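Local coordinates for SusD-like protein BACOVA_02651 (PDB 5E75) that binds polysaccharide at the cell surface of Bacteroides ovatus and probably captures xyloglucan before it is transported into the periplasm for degradation, at residues A[34-39]-A[246-251]; A[58-63]-A[493-498]; A[73-78]-A[126-131]; A[81-86]-A[118-123]; A[500-503]-A[508-511]. All blocks are in the same frame, centred on the assembly; numbering follows the deposited sequence.

Contact 1. Residues A[34-39]-A[246-251]; sequences DYNQRS and LAMQWV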
# COMPACT_ATOMS: atom_id res chain seq x y z
N ASP A 34 4.70 4.19 -13.51
CA ASP A 34 4.58 5.64 -13.30
C ASP A 34 4.14 5.94 -11.87
O ASP A 34 4.41 7.01 -11.36
CB ASP A 34 3.60 6.32 -14.27
CG ASP A 34 4.16 6.50 -15.66
OD1 ASP A 34 5.33 6.15 -15.88
OD2 ASP A 34 3.40 7.01 -16.52
N TYR A 35 3.41 5.01 -11.26
CA TYR A 35 2.99 5.16 -9.86
C TYR A 35 4.12 4.77 -8.91
O TYR A 35 4.47 5.55 -8.02
CB TYR A 35 1.76 4.29 -9.61
CG TYR A 35 1.30 4.14 -8.17
CD1 TYR A 35 0.96 5.25 -7.40
CD2 TYR A 35 1.16 2.88 -7.59
CE1 TYR A 35 0.51 5.11 -6.10
CE2 TYR A 35 0.72 2.74 -6.28
CZ TYR A 35 0.39 3.86 -5.55
OH TYR A 35 -0.06 3.74 -4.24
N ASN A 36 4.70 3.59 -9.11
CA ASN A 36 5.76 3.11 -8.24
C ASN A 36 7.00 3.99 -8.26
O ASN A 36 7.72 4.04 -7.27
CB ASN A 36 6.15 1.67 -8.58
CG ASN A 36 6.97 1.02 -7.50
OD1 ASN A 36 6.42 0.60 -6.47
ND2 ASN A 36 8.29 0.97 -7.69
N GLN A 37 7.25 4.70 -9.35
CA GLN A 37 8.53 5.37 -9.47
C GLN A 37 8.66 6.57 -8.53
O GLN A 37 9.77 7.04 -8.30
CB GLN A 37 8.81 5.80 -10.91
CG GLN A 37 7.99 6.95 -11.42
CD GLN A 37 8.60 7.57 -12.67
OE1 GLN A 37 8.13 7.35 -13.78
NE2 GLN A 37 9.65 8.35 -12.48
N ARG A 38 7.55 7.06 -8.01
CA ARG A 38 7.62 8.23 -7.14
C ARG A 38 6.44 8.36 -6.20
O ARG A 38 6.62 8.28 -4.98
CB ARG A 38 7.74 9.50 -8.00
CG ARG A 38 8.10 10.77 -7.23
CD ARG A 38 8.90 11.73 -8.11
NE ARG A 38 10.24 11.21 -8.40
CZ ARG A 38 11.32 11.41 -7.64
NH1 ARG A 38 11.24 12.11 -6.52
NH2 ARG A 38 12.49 10.89 -8.01
N SER A 39 5.25 8.56 -6.76
CA SER A 39 4.09 8.99 -5.99
C SER A 39 3.57 7.97 -4.97
O SER A 39 2.89 8.34 -4.03
CB SER A 39 2.96 9.42 -6.92
OG SER A 39 2.51 8.34 -7.71
N LEU A 246 -0.50 -10.82 -4.00
CA LEU A 246 -0.37 -10.03 -5.21
C LEU A 246 0.72 -8.99 -4.99
O LEU A 246 0.74 -8.31 -3.95
CB LEU A 246 -1.70 -9.35 -5.54
CG LEU A 246 -1.82 -8.72 -6.93
CD1 LEU A 246 -1.68 -9.78 -8.02
CD2 LEU A 246 -3.13 -7.97 -7.09
N ALA A 247 1.61 -8.85 -5.95
CA ALA A 247 2.70 -7.89 -5.86
C ALA A 247 3.14 -7.47 -7.24
O ALA A 247 3.06 -8.26 -8.20
CB ALA A 247 3.87 -8.47 -5.10
N MET A 248 3.65 -6.25 -7.33
CA MET A 248 4.34 -5.79 -8.53
C MET A 248 5.67 -6.52 -8.63
O MET A 248 6.44 -6.62 -7.68
CB MET A 248 4.57 -4.28 -8.48
CG MET A 248 3.30 -3.49 -8.21
SD MET A 248 3.60 -1.73 -7.94
CE MET A 248 2.10 -1.27 -7.05
N GLN A 249 5.91 -7.04 -9.83
CA GLN A 249 6.98 -8.00 -10.09
C GLN A 249 8.13 -7.32 -10.83
O GLN A 249 8.21 -7.34 -12.06
CB GLN A 249 6.43 -9.15 -10.93
CG GLN A 249 5.29 -9.89 -10.27
CD GLN A 249 5.75 -10.67 -9.05
OE1 GLN A 249 6.81 -11.29 -9.05
NE2 GLN A 249 4.93 -10.65 -8.01
N TRP A 250 9.03 -6.72 -10.08
CA TRP A 250 10.09 -5.93 -10.69
C TRP A 250 11.22 -6.80 -11.25
O TRP A 250 11.45 -7.92 -10.79
CB TRP A 250 10.60 -4.87 -9.70
CG TRP A 250 9.50 -3.98 -9.23
CD1 TRP A 250 9.03 -3.86 -7.96
CD2 TRP A 250 8.69 -3.11 -10.03
NE1 TRP A 250 8.00 -2.96 -7.91
CE2 TRP A 250 7.76 -2.49 -9.17
CE3 TRP A 250 8.67 -2.79 -11.40
CZ2 TRP A 250 6.81 -1.58 -9.63
CZ3 TRP A 250 7.73 -1.89 -11.85
CH2 TRP A 250 6.82 -1.29 -10.97
N VAL A 251 11.89 -6.27 -12.28
CA VAL A 251 12.92 -6.99 -13.02
C VAL A 251 14.20 -6.15 -12.98
O VAL A 251 14.47 -5.38 -13.91
CB VAL A 251 12.52 -7.21 -14.51
CG1 VAL A 251 13.57 -8.07 -15.21
CG2 VAL A 251 11.14 -7.85 -14.62
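Tyr-35, in the short helix 33-36, meets Met-248 of strand 244-248 at the rim of its ring: the methyl CE lies 4.3 Å from Tyr-35 CD2, close to the ring plane. The far end of the same ring is fixed by a hydrogen bond between Tyr-35 OH and the hydroxyl of Tyr-423. Asn-36, the next residue, buries the largest share of the contact. Its CG stands anti to the backbone N (chi1 -166°), which sends the amide straight across to the indole of Trp-250, arriving from the opposite direction. Asn-36 CG comes within 3.4 Å of Trp-250 CZ2, and Asn-36 ND2 is 3.5 Å from that same carbon. The approach is oblique, with amide and indole planes 36° apart. Asn-36 also slides past the extended chain of Met-248, the two running in opposite directions, which leaves Asn-36 OD1 3.9 Å from Met-248 SD. Within 246-251, Met-248 CB rests 3.3 Å above one face of the Trp-250 ring, toward its rim. No hydrogen bond passes directly between the two segments. Instead Thr-355, on the neighbouring antiparallel strand 355-359, offers one hydroxyl to both Asn-36 OD1 and Trp-250 NE1, while Asn-36 ND2 is bonded to Asn-260 OD1. Without the indole, as with an alanine here, the Asn-36 amide and Met-248 CB would probably face a gap and Thr-355 OG1 would lose its N-H partner. The buried amide and indole thus meet by van der Waals contact, and the polar atoms of both are satisfied by Thr-355 and Asn-260 outside the two segments.

Contact 2. Residues A[58-63]-A[493-498]; sequences PQFVTF and IFLPYP. With TRS (2-amino-2-hydroxymethyl-propane-1,3-diol), chain G.
Phe-63 and Ile-493 make the closer of two apolar touches, Phe-63 CE1 lying 3.9 Å from Ile-493 CD1. The isoleucine leaves its backbone pointing away from the phenylalanine, but a doubly bent chain (chi1 -56°, chi2 -51°) swings CD1 back to the ring. Phe-63 follows the weakly bonded helix 58-62 and has left helical geometry, with a positive phi of 64°. Beside this pair, Leu-495 crosses Phe-60 at about a right angle and sets its CD1 methyl at the ring edge, near the plane, 4.1 Å from Phe-60 CE2. These four buried side chains form an apolar patch that joins helix 58-62 to the loop between helices 490-493 and 499-504 near the C terminus. The other side of the contact is polar and looser. There a Tris molecule, probably from the crystallisation liquor, bridges the carbonyls in place of protein: its O3 donates to Phe-494 O at 2.7 Å, and its O2 lies 3.0 Å from Phe-63 O. Arg-47 also links the segments, hydrogen-bonding Ile-493 O and, weakly, Phe-60 O. The direct chemistry is therefore purely apolar, whereas backbone carbonyls of the two segments are linked through an arginine and a bound polyol.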
# COMPACT_ATOMS: atom_id res chain seq x y z
N PRO A 58 6.44 17.13 2.06
CA PRO A 58 5.80 17.24 3.38
C PRO A 58 4.32 17.62 3.27
O PRO A 58 3.53 17.33 4.18
CB PRO A 58 6.59 18.36 4.06
CG PRO A 58 7.15 19.15 2.95
CD PRO A 58 7.50 18.15 1.89
N GLN A 59 3.96 18.27 2.17
CA GLN A 59 2.59 18.72 1.99
C GLN A 59 1.58 17.57 2.00
O GLN A 59 0.43 17.79 2.34
CB GLN A 59 2.43 19.55 0.70
CG GLN A 59 2.80 18.82 -0.58
CD GLN A 59 4.27 18.93 -0.95
OE1 GLN A 59 5.11 19.28 -0.13
NE2 GLN A 59 4.58 18.63 -2.21
N PHE A 60 2.01 16.38 1.63
CA PHE A 60 1.12 15.23 1.68
C PHE A 60 0.78 14.83 3.10
O PHE A 60 -0.33 14.37 3.39
CB PHE A 60 1.69 14.05 0.88
CG PHE A 60 1.50 14.20 -0.59
CD1 PHE A 60 2.36 14.99 -1.32
CD2 PHE A 60 0.40 13.63 -1.23
CE1 PHE A 60 2.16 15.18 -2.66
CE2 PHE A 60 0.20 13.82 -2.58
CZ PHE A 60 1.07 14.59 -3.29
N VAL A 61 1.73 15.04 4.00
CA VAL A 61 1.57 14.73 5.41
C VAL A 61 0.76 15.81 6.13
O VAL A 61 -0.03 15.52 7.04
CB VAL A 61 2.93 14.57 6.13
CG1 VAL A 61 2.73 14.04 7.55
CG2 VAL A 61 3.85 13.64 5.35
N THR A 62 0.97 17.06 5.75
CA THR A 62 0.36 18.18 6.45
C THR A 62 -0.92 18.71 5.79
O THR A 62 -1.51 19.68 6.25
CB THR A 62 1.36 19.33 6.62
OG1 THR A 62 1.70 19.86 5.33
CG2 THR A 62 2.62 18.83 7.31
N PHE A 63 -1.36 18.05 4.72
CA PHE A 63 -2.59 18.41 4.01
C PHE A 63 -2.52 19.80 3.36
O PHE A 63 -3.43 20.62 3.50
CB PHE A 63 -3.83 18.26 4.90
CG PHE A 63 -4.13 16.83 5.26
CD1 PHE A 63 -4.91 16.05 4.42
CD2 PHE A 63 -3.61 16.27 6.40
CE1 PHE A 63 -5.17 14.73 4.72
CE2 PHE A 63 -3.88 14.95 6.74
CZ PHE A 63 -4.65 14.17 5.89
N ILE A 493 -9.40 15.79 2.64
CA ILE A 493 -9.03 14.38 2.62
C ILE A 493 -8.77 13.85 1.21
O ILE A 493 -7.70 13.29 0.96
CB ILE A 493 -10.06 13.51 3.36
CG1 ILE A 493 -10.25 14.01 4.80
CG2 ILE A 493 -9.64 12.04 3.36
CD1 ILE A 493 -8.97 14.19 5.61
N PHE A 494 -9.73 14.02 0.31
CA PHE A 494 -9.55 13.62 -1.07
C PHE A 494 -8.71 14.66 -1.79
O PHE A 494 -8.87 15.87 -1.58
CB PHE A 494 -10.91 13.39 -1.73
CG PHE A 494 -11.60 12.14 -1.24
CD1 PHE A 494 -12.33 12.11 -0.06
CD2 PHE A 494 -11.48 10.97 -1.97
CE1 PHE A 494 -12.94 10.93 0.35
CE2 PHE A 494 -12.08 9.82 -1.58
CZ PHE A 494 -12.81 9.79 -0.40
N LEU A 495 -7.79 14.19 -2.63
CA LEU A 495 -6.85 15.05 -3.33
C LEU A 495 -7.47 15.68 -4.58
O LEU A 495 -8.42 15.15 -5.12
CB LEU A 495 -5.61 14.24 -3.69
CG LEU A 495 -4.73 14.00 -2.45
CD1 LEU A 495 -3.80 12.79 -2.56
CD2 LEU A 495 -3.92 15.25 -2.13
N PRO A 496 -6.95 16.84 -5.01
CA PRO A 496 -7.48 17.49 -6.21
C PRO A 496 -7.07 16.73 -7.47
O PRO A 496 -6.06 16.02 -7.48
CB PRO A 496 -6.83 18.87 -6.17
CG PRO A 496 -5.60 18.71 -5.39
CD PRO A 496 -5.85 17.59 -4.40
N TYR A 497 -7.86 16.88 -8.53
CA TYR A 497 -7.49 16.32 -9.83
C TYR A 497 -6.26 17.07 -10.32
O TYR A 497 -6.09 18.25 -10.03
CB TYR A 497 -8.66 16.42 -10.82
CG TYR A 497 -9.85 15.60 -10.35
CD1 TYR A 497 -9.81 14.22 -10.39
CD2 TYR A 497 -10.96 16.22 -9.82
CE1 TYR A 497 -10.88 13.46 -9.94
CE2 TYR A 497 -12.03 15.47 -9.35
CZ TYR A 497 -11.98 14.10 -9.40
OH TYR A 497 -13.04 13.39 -8.91
N PRO A 498 -5.36 16.38 -11.04
CA PRO A 498 -4.11 17.05 -11.43
C PRO A 498 -4.39 18.18 -12.41
O PRO A 498 -5.16 17.99 -13.34
CB PRO A 498 -3.32 15.93 -12.12
CG PRO A 498 -3.98 14.64 -11.71
CD PRO A 498 -5.41 14.98 -11.49
C TRS G . -6.91 20.29 -0.58
C1 TRS G . -5.71 20.48 -1.50
C2 TRS G . -6.55 19.95 0.89
C3 TRS G . -7.88 19.24 -1.05
N TRS G . -7.51 21.61 -0.42
O1 TRS G . -4.98 19.29 -1.50
O2 TRS G . -5.57 20.71 1.47
O3 TRS G . -7.40 17.93 -0.71

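Contact 3. Residues A[73-78]-A[126-131]; sequences SGAWSG and RIWGPV. With EDO (1,2-ethanediol), chain C; EDO (1,2-ethanediol), chain D.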
# COMPACT_ATOMS: atom_id res chain seq x y z
N SER A 73 -0.12 14.05 -10.82
CA SER A 73 -0.12 13.74 -12.24
C SER A 73 0.54 12.38 -12.49
O SER A 73 0.07 11.60 -13.30
CB SER A 73 0.55 14.87 -13.02
OG SER A 73 1.81 15.15 -12.50
N GLY A 74 1.61 12.08 -11.76
CA GLY A 74 2.28 10.80 -11.90
C GLY A 74 1.38 9.65 -11.48
O GLY A 74 1.29 8.63 -12.15
N ALA A 75 0.70 9.80 -10.34
CA ALA A 75 -0.18 8.73 -9.86
C ALA A 75 -1.35 8.50 -10.82
O ALA A 75 -1.65 7.36 -11.16
CB ALA A 75 -0.69 9.05 -8.45
N TRP A 76 -1.95 9.59 -11.25
CA TRP A 76 -3.07 9.56 -12.21
C TRP A 76 -2.63 8.85 -13.47
O TRP A 76 -3.31 7.95 -13.95
CB TRP A 76 -3.53 10.98 -12.51
CG TRP A 76 -4.75 11.15 -13.42
CD1 TRP A 76 -4.75 11.32 -14.77
CD2 TRP A 76 -6.13 11.22 -13.01
NE1 TRP A 76 -6.04 11.49 -15.22
CE2 TRP A 76 -6.90 11.42 -14.16
CE3 TRP A 76 -6.78 11.13 -11.77
CZ2 TRP A 76 -8.30 11.53 -14.11
CZ3 TRP A 76 -8.16 11.22 -11.73
CH2 TRP A 76 -8.90 11.43 -12.89
N SER A 77 -1.47 9.24 -14.00
CA SER A 77 -0.90 8.58 -15.17
C SER A 77 -0.67 7.09 -14.94
O SER A 77 -0.99 6.27 -15.80
CB SER A 77 0.43 9.22 -15.58
OG SER A 77 1.01 8.54 -16.70
N GLY A 78 -0.08 6.74 -13.80
CA GLY A 78 0.20 5.36 -13.49
C GLY A 78 -1.03 4.48 -13.38
O GLY A 78 -1.09 3.41 -13.98
N ARG A 126 -9.91 5.85 -3.46
CA ARG A 126 -9.48 6.27 -2.13
C ARG A 126 -8.37 7.34 -2.20
O ARG A 126 -7.60 7.48 -1.23
CB ARG A 126 -9.03 5.02 -1.31
CG ARG A 126 -10.13 3.83 -1.14
CD ARG A 126 -9.55 2.46 -0.58
NE ARG A 126 -8.65 1.82 -1.51
CZ ARG A 126 -7.80 0.87 -1.20
NH1 ARG A 126 -7.70 0.44 0.06
NH2 ARG A 126 -6.97 0.39 -2.12
N ILE A 127 -8.24 8.03 -3.35
CA ILE A 127 -7.39 9.21 -3.56
C ILE A 127 -8.24 10.39 -4.04
O ILE A 127 -8.27 11.44 -3.39
CB ILE A 127 -6.27 8.96 -4.62
CG1 ILE A 127 -5.30 7.90 -4.13
CG2 ILE A 127 -5.51 10.28 -4.95
CD1 ILE A 127 -4.41 7.31 -5.24
N TRP A 128 -8.96 10.20 -5.15
CA TRP A 128 -9.80 11.23 -5.75
C TRP A 128 -11.30 11.03 -5.52
O TRP A 128 -12.05 12.01 -5.51
CB TRP A 128 -9.56 11.30 -7.27
CG TRP A 128 -8.19 11.82 -7.62
CD1 TRP A 128 -7.79 13.11 -7.57
CD2 TRP A 128 -7.05 11.05 -8.02
NE1 TRP A 128 -6.46 13.21 -7.91
CE2 TRP A 128 -5.98 11.96 -8.20
CE3 TRP A 128 -6.82 9.69 -8.23
CZ2 TRP A 128 -4.71 11.55 -8.57
CZ3 TRP A 128 -5.56 9.28 -8.63
CH2 TRP A 128 -4.52 10.21 -8.79
N GLY A 129 -11.74 9.79 -5.32
CA GLY A 129 -13.16 9.48 -5.22
C GLY A 129 -13.71 9.22 -6.61
O GLY A 129 -13.35 8.23 -7.22
N PRO A 130 -14.57 10.11 -7.14
CA PRO A 130 -15.02 9.94 -8.52
C PRO A 130 -13.84 9.92 -9.48
O PRO A 130 -12.91 10.72 -9.35
CB PRO A 130 -15.91 11.17 -8.76
CG PRO A 130 -16.34 11.61 -7.39
CD PRO A 130 -15.17 11.31 -6.51
N VAL A 131 -13.89 9.01 -10.45
CA VAL A 131 -12.89 8.97 -11.53
C VAL A 131 -13.60 8.53 -12.81
O VAL A 131 -14.78 8.16 -12.76
CB VAL A 131 -11.69 8.03 -11.20
CG1 VAL A 131 -10.82 8.63 -10.09
CG2 VAL A 131 -12.17 6.64 -10.84
C1 EDO C . -6.17 -3.12 -2.88
O1 EDO C . -5.89 -2.40 -1.68
C2 EDO C . -5.46 -2.48 -4.07
O2 EDO C . -6.25 -1.43 -4.63
C1 EDO D . -8.16 9.85 -17.80
O1 EDO D . -7.40 11.06 -17.78
C2 EDO D . -7.78 9.02 -19.01
O2 EDO D . -6.36 9.00 -19.13
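The contact centres on a T-shaped pair, with Trp-76 of helix 70-95 driving the edge of its six-membered ring into the face of Trp-128. The centroids are 4.9 Å apart and the planes stand at 89°. Trp-76 CE3 sits over the centre of the Trp-128 ring, 3.5 Å above its plane, and Ile-127 CG2 covers the opposite face, so the indole is sandwiched between edge and methyl. A chi1 of -176° turns the Trp-76 ring opposite the main-chain nitrogen and carries it off the helix to this face.

Apolar touches extend the pair: Ala-75 CB lies 4.0 Å from Trp-128 CH2, and Val-131 CG1 lies 4.1 Å from Trp-76 CZ3. Between Trp-128 and Val-131 the chain turns at Gly-129, with a positive phi of 88°.

No hydrogen bond crosses between the segments; the side-chain N-H groups bond to partners outside them. Trp-128 NE1 donates to Pro-496 O, Trp-76 NE1 reaches O1 of an ethanediol at 2.9 Å, and Arg-126 NH2 reaches O1 of a second ethanediol at 3.0 Å. Helix 70-95 is thus joined to the loop after helix 103-125 by aromatic and methyl surfaces, probably helped by the slightly positive ring edge meeting the electron-rich face.

Contact 4. Residues A[81-86]-A[118-123]; sequences SVVTMA and ACAYFY. With EDO (1,2-ethanediol), chain C.
Segments 81-86 and 118-123 run roughly antiparallel, their axes 9.0 Å apart at closest approach and 154° between their directions, with Val-82 and Ala-120 holding the nearest CA atoms. At that point Ala-120 CB fits against the branch of Val-82, 3.9 Å from its CB. One residue on, a chi1 of 172° leaves Val-83 CG2 opposite the carbonyl carbon and over the face of Tyr-121, a CH-pi contact with CG2 4.0 Å from the ring centroid. Val-83 CG1 also reaches the phenol oxygen, 3.6 Å from Tyr-121 OH. That hydroxyl is hydrogen-bonded to Ile-132 O, which fixes the far end of the ring. Helices 70-95 and 103-125 follow one another in the chain and form an antiparallel helical hairpin, in keeping with the family's place in the TPR clan. On another flank of helix 103-125 an ethanediol donates from O2 to Cys-119 O at 3.0 Å, and the same O2 sits over the centre of the Tyr-123 ring, 3.4 Å above the plane. With an alanine in place of Tyr-123, the ethanediol would probably lose this aromatic surface. Phe-122 borders the same molecule, its CD2 lying 3.5 Å from the ethanediol O2.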
# COMPACT_ATOMS: atom_id res chain seq x y z
N SER A 81 -2.49 4.07 -16.66
CA SER A 81 -1.67 3.15 -17.45
C SER A 81 -2.05 1.70 -17.18
O SER A 81 -2.10 0.86 -18.09
CB SER A 81 -0.18 3.37 -17.17
OG SER A 81 0.28 4.59 -17.73
N VAL A 82 -2.33 1.37 -15.92
CA VAL A 82 -2.83 0.04 -15.59
C VAL A 82 -4.17 -0.22 -16.29
O VAL A 82 -4.38 -1.28 -16.90
CB VAL A 82 -2.98 -0.18 -14.05
CG1 VAL A 82 -3.52 -1.57 -13.77
CG2 VAL A 82 -1.65 0.00 -13.34
N VAL A 83 -5.09 0.73 -16.19
CA VAL A 83 -6.40 0.57 -16.78
C VAL A 83 -6.29 0.37 -18.28
O VAL A 83 -6.89 -0.55 -18.83
CB VAL A 83 -7.31 1.79 -16.48
CG1 VAL A 83 -8.62 1.71 -17.27
CG2 VAL A 83 -7.56 1.92 -14.96
N THR A 84 -5.54 1.24 -18.96
CA THR A 84 -5.48 1.14 -20.42
C THR A 84 -4.68 -0.08 -20.86
O THR A 84 -5.04 -0.70 -21.87
CB THR A 84 -4.96 2.42 -21.06
OG1 THR A 84 -3.65 2.68 -20.61
CG2 THR A 84 -5.85 3.61 -20.72
N MET A 85 -3.64 -0.47 -20.14
CA MET A 85 -2.98 -1.75 -20.47
C MET A 85 -3.92 -2.96 -20.30
O MET A 85 -3.92 -3.89 -21.12
CB MET A 85 -1.70 -1.99 -19.68
CG MET A 85 -0.96 -3.22 -20.20
SD MET A 85 0.56 -3.64 -19.37
CE MET A 85 1.53 -2.20 -19.73
N ALA A 86 -4.68 -2.97 -19.22
CA ALA A 86 -5.68 -4.02 -18.99
C ALA A 86 -6.64 -4.07 -20.18
O ALA A 86 -6.96 -5.15 -20.70
CB ALA A 86 -6.44 -3.76 -17.69
N ALA A 118 -9.16 -3.49 -11.53
CA ALA A 118 -9.88 -3.33 -10.27
C ALA A 118 -8.99 -2.72 -9.21
O ALA A 118 -9.40 -1.81 -8.50
CB ALA A 118 -10.44 -4.67 -9.79
N CYS A 119 -7.77 -3.22 -9.08
CA CYS A 119 -6.86 -2.65 -8.11
C CYS A 119 -6.56 -1.18 -8.37
O CYS A 119 -6.53 -0.38 -7.43
CB CYS A 119 -5.55 -3.44 -8.05
SG CYS A 119 -5.70 -5.11 -7.33
N ALA A 120 -6.31 -0.82 -9.61
CA ALA A 120 -6.05 0.56 -9.96
C ALA A 120 -7.23 1.46 -9.60
O ALA A 120 -7.04 2.50 -8.98
CB ALA A 120 -5.71 0.67 -11.45
N TYR A 121 -8.44 1.05 -9.96
CA TYR A 121 -9.62 1.85 -9.64
C TYR A 121 -9.85 1.90 -8.13
O TYR A 121 -10.29 2.93 -7.62
CB TYR A 121 -10.87 1.38 -10.39
CG TYR A 121 -10.98 1.96 -11.78
CD1 TYR A 121 -11.07 3.32 -11.97
CD2 TYR A 121 -10.97 1.15 -12.91
CE1 TYR A 121 -11.15 3.88 -13.23
CE2 TYR A 121 -11.06 1.70 -14.18
CZ TYR A 121 -11.15 3.06 -14.34
OH TYR A 121 -11.23 3.61 -15.61
N PHE A 122 -9.55 0.83 -7.40
CA PHE A 122 -9.75 0.85 -5.95
C PHE A 122 -8.77 1.80 -5.27
O PHE A 122 -9.14 2.50 -4.31
CB PHE A 122 -9.66 -0.58 -5.39
CG PHE A 122 -10.09 -0.73 -3.93
CD1 PHE A 122 -11.18 -0.07 -3.39
CD2 PHE A 122 -9.41 -1.62 -3.13
CE1 PHE A 122 -11.54 -0.28 -2.06
CE2 PHE A 122 -9.78 -1.82 -1.80
CZ PHE A 122 -10.83 -1.16 -1.29
N TYR A 123 -7.53 1.89 -5.75
CA TYR A 123 -6.63 2.93 -5.26
C TYR A 123 -7.18 4.32 -5.59
O TYR A 123 -7.26 5.20 -4.72
CB TYR A 123 -5.24 2.78 -5.86
CG TYR A 123 -4.39 1.64 -5.32
CD1 TYR A 123 -4.16 1.48 -3.96
CD2 TYR A 123 -3.76 0.76 -6.20
CE1 TYR A 123 -3.37 0.47 -3.50
CE2 TYR A 123 -2.95 -0.26 -5.74
CZ TYR A 123 -2.75 -0.40 -4.38
OH TYR A 123 -1.95 -1.42 -3.88
C1 EDO C . -6.17 -3.12 -2.88
O1 EDO C . -5.89 -2.40 -1.68
C2 EDO C . -5.46 -2.48 -4.07
O2 EDO C . -6.25 -1.43 -4.63

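Contact 5. Residues A[500-503]-A[508-511]; sequences SDVI and LNEP
Val-502 spreads its two methyls over Leu-508 and Asn-509, and its rotamer decides which methyl meets which. With chi1 at 178° the valine sends CG1 toward the asparagine amide, while CG2, anti to the carbonyl carbon, turns to the leucine. Val-502 CG2 lies 4.0 Å from Leu-508 CB, the two chains running at a slant to each other. On the other branch, Val-502 CG1 lies 3.7 Å from Asn-509 CG. Here the side chains cross at about a right angle, and the amide lies across the end of the valine in a contact without a hydrogen bond.

Leu-508 has its CD1 extended directly away from CA (chi2 178°), and this methyl is laid along the helix backbone: it is 3.7 Å from Asp-501 O and 3.9 Å from Val-502 N. The aliphatic part of Asp-501 adds to the same surface, its CB 3.9 Å from Leu-508 CD1, while the carboxylate leads away from the segment. Asn-509, by contrast, is exposed, and a chi1 of -87° brings its amide end back toward the valine.

Val-502 and Leu-508 have their CA atoms 5.6 Å apart, because the chain doubles back within a few residues of helix 499-504 and runs into a short 3-10 segment. Beneath this turn lies Trp-76 of helix 70-95, touched by both Asp-501 and Leu-508. Leu-508 also packs on Ile-132 and Leu-148 in loops, and Val-502 on Tyr-497 just before the helix.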
# COMPACT_ATOMS: atom_id res chain seq x y z
N SER A 500 -2.89 19.66 -14.89
CA SER A 500 -2.67 19.47 -16.32
C SER A 500 -3.79 18.64 -16.95
O SER A 500 -4.19 18.87 -18.09
CB SER A 500 -1.31 18.82 -16.57
OG SER A 500 -1.20 17.57 -15.90
N ASP A 501 -4.30 17.67 -16.20
CA ASP A 501 -5.39 16.83 -16.68
C ASP A 501 -6.71 17.59 -16.71
O ASP A 501 -7.52 17.38 -17.61
CB ASP A 501 -5.49 15.55 -15.85
CG ASP A 501 -4.31 14.62 -16.08
OD1 ASP A 501 -4.20 14.08 -17.19
OD2 ASP A 501 -3.48 14.45 -15.17
N VAL A 502 -6.92 18.49 -15.75
CA VAL A 502 -8.13 19.32 -15.73
C VAL A 502 -8.14 20.29 -16.92
O VAL A 502 -9.19 20.57 -17.50
CB VAL A 502 -8.28 20.09 -14.40
CG1 VAL A 502 -9.51 20.99 -14.42
CG2 VAL A 502 -8.36 19.12 -13.22
N ILE A 503 -6.97 20.81 -17.29
CA ILE A 503 -6.87 21.68 -18.46
C ILE A 503 -7.29 20.93 -19.72
O ILE A 503 -8.04 21.46 -20.55
CB ILE A 503 -5.45 22.28 -18.59
CG1 ILE A 503 -5.21 23.31 -17.48
CG2 ILE A 503 -5.24 22.93 -19.97
CD1 ILE A 503 -3.77 23.71 -17.30
N LEU A 508 -13.45 17.23 -15.48
CA LEU A 508 -12.92 16.86 -14.17
C LEU A 508 -13.35 17.87 -13.10
O LEU A 508 -13.32 17.55 -11.91
CB LEU A 508 -11.40 16.70 -14.20
CG LEU A 508 -10.87 15.53 -15.05
CD1 LEU A 508 -9.35 15.53 -15.03
CD2 LEU A 508 -11.41 14.16 -14.60
N ASN A 509 -13.78 19.06 -13.51
CA ASN A 509 -14.32 20.06 -12.59
C ASN A 509 -15.85 20.07 -12.52
O ASN A 509 -16.43 20.94 -11.86
CB ASN A 509 -13.86 21.46 -13.00
CG ASN A 509 -12.51 21.84 -12.41
OD1 ASN A 509 -12.10 21.33 -11.37
ND2 ASN A 509 -11.82 22.76 -13.08
N GLU A 510 -16.50 19.10 -13.16
CA GLU A 510 -17.95 19.04 -13.21
C GLU A 510 -18.44 17.83 -12.45
O GLU A 510 -17.67 16.92 -12.15
CB GLU A 510 -18.42 18.98 -14.66
CG GLU A 510 -18.01 20.21 -15.49
CD GLU A 510 -18.62 21.49 -14.95
OE1 GLU A 510 -19.76 21.44 -14.45
OE2 GLU A 510 -17.95 22.54 -15.02
N PRO A 511 -19.74 17.80 -12.13
CA PRO A 511 -20.27 16.70 -11.32
C PRO A 511 -20.12 15.34 -12.00
O PRO A 511 -20.20 15.27 -13.23
CB PRO A 511 -21.76 17.05 -11.19
CG PRO A 511 -21.83 18.51 -11.38
CD PRO A 511 -20.75 18.86 -12.35

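How the contacts relate
From the N terminus, contact 1 opens first at helix 33-36 and closes at strand 244-248. Contact 2 opens within that loop, at helix 58-62, but closes only near the C terminus, so the two cross. Contact 3, between helix 70-95 and the loop after helix 103-125, is nested inside both, and contact 4 is nested inside contact 3 as the helical hairpin itself. Contact 5 follows in series, a short local turn. Space joins them further: Ser-77 of contact 3 hydrogen-bonds Asp-34 of contact 1, Tyr-497 of contact 2 bonds Pro-130 of contact 3, and contact 5 rests on Trp-76. Helix 70-95 thereby links the N-terminal helices to the C-terminal chain.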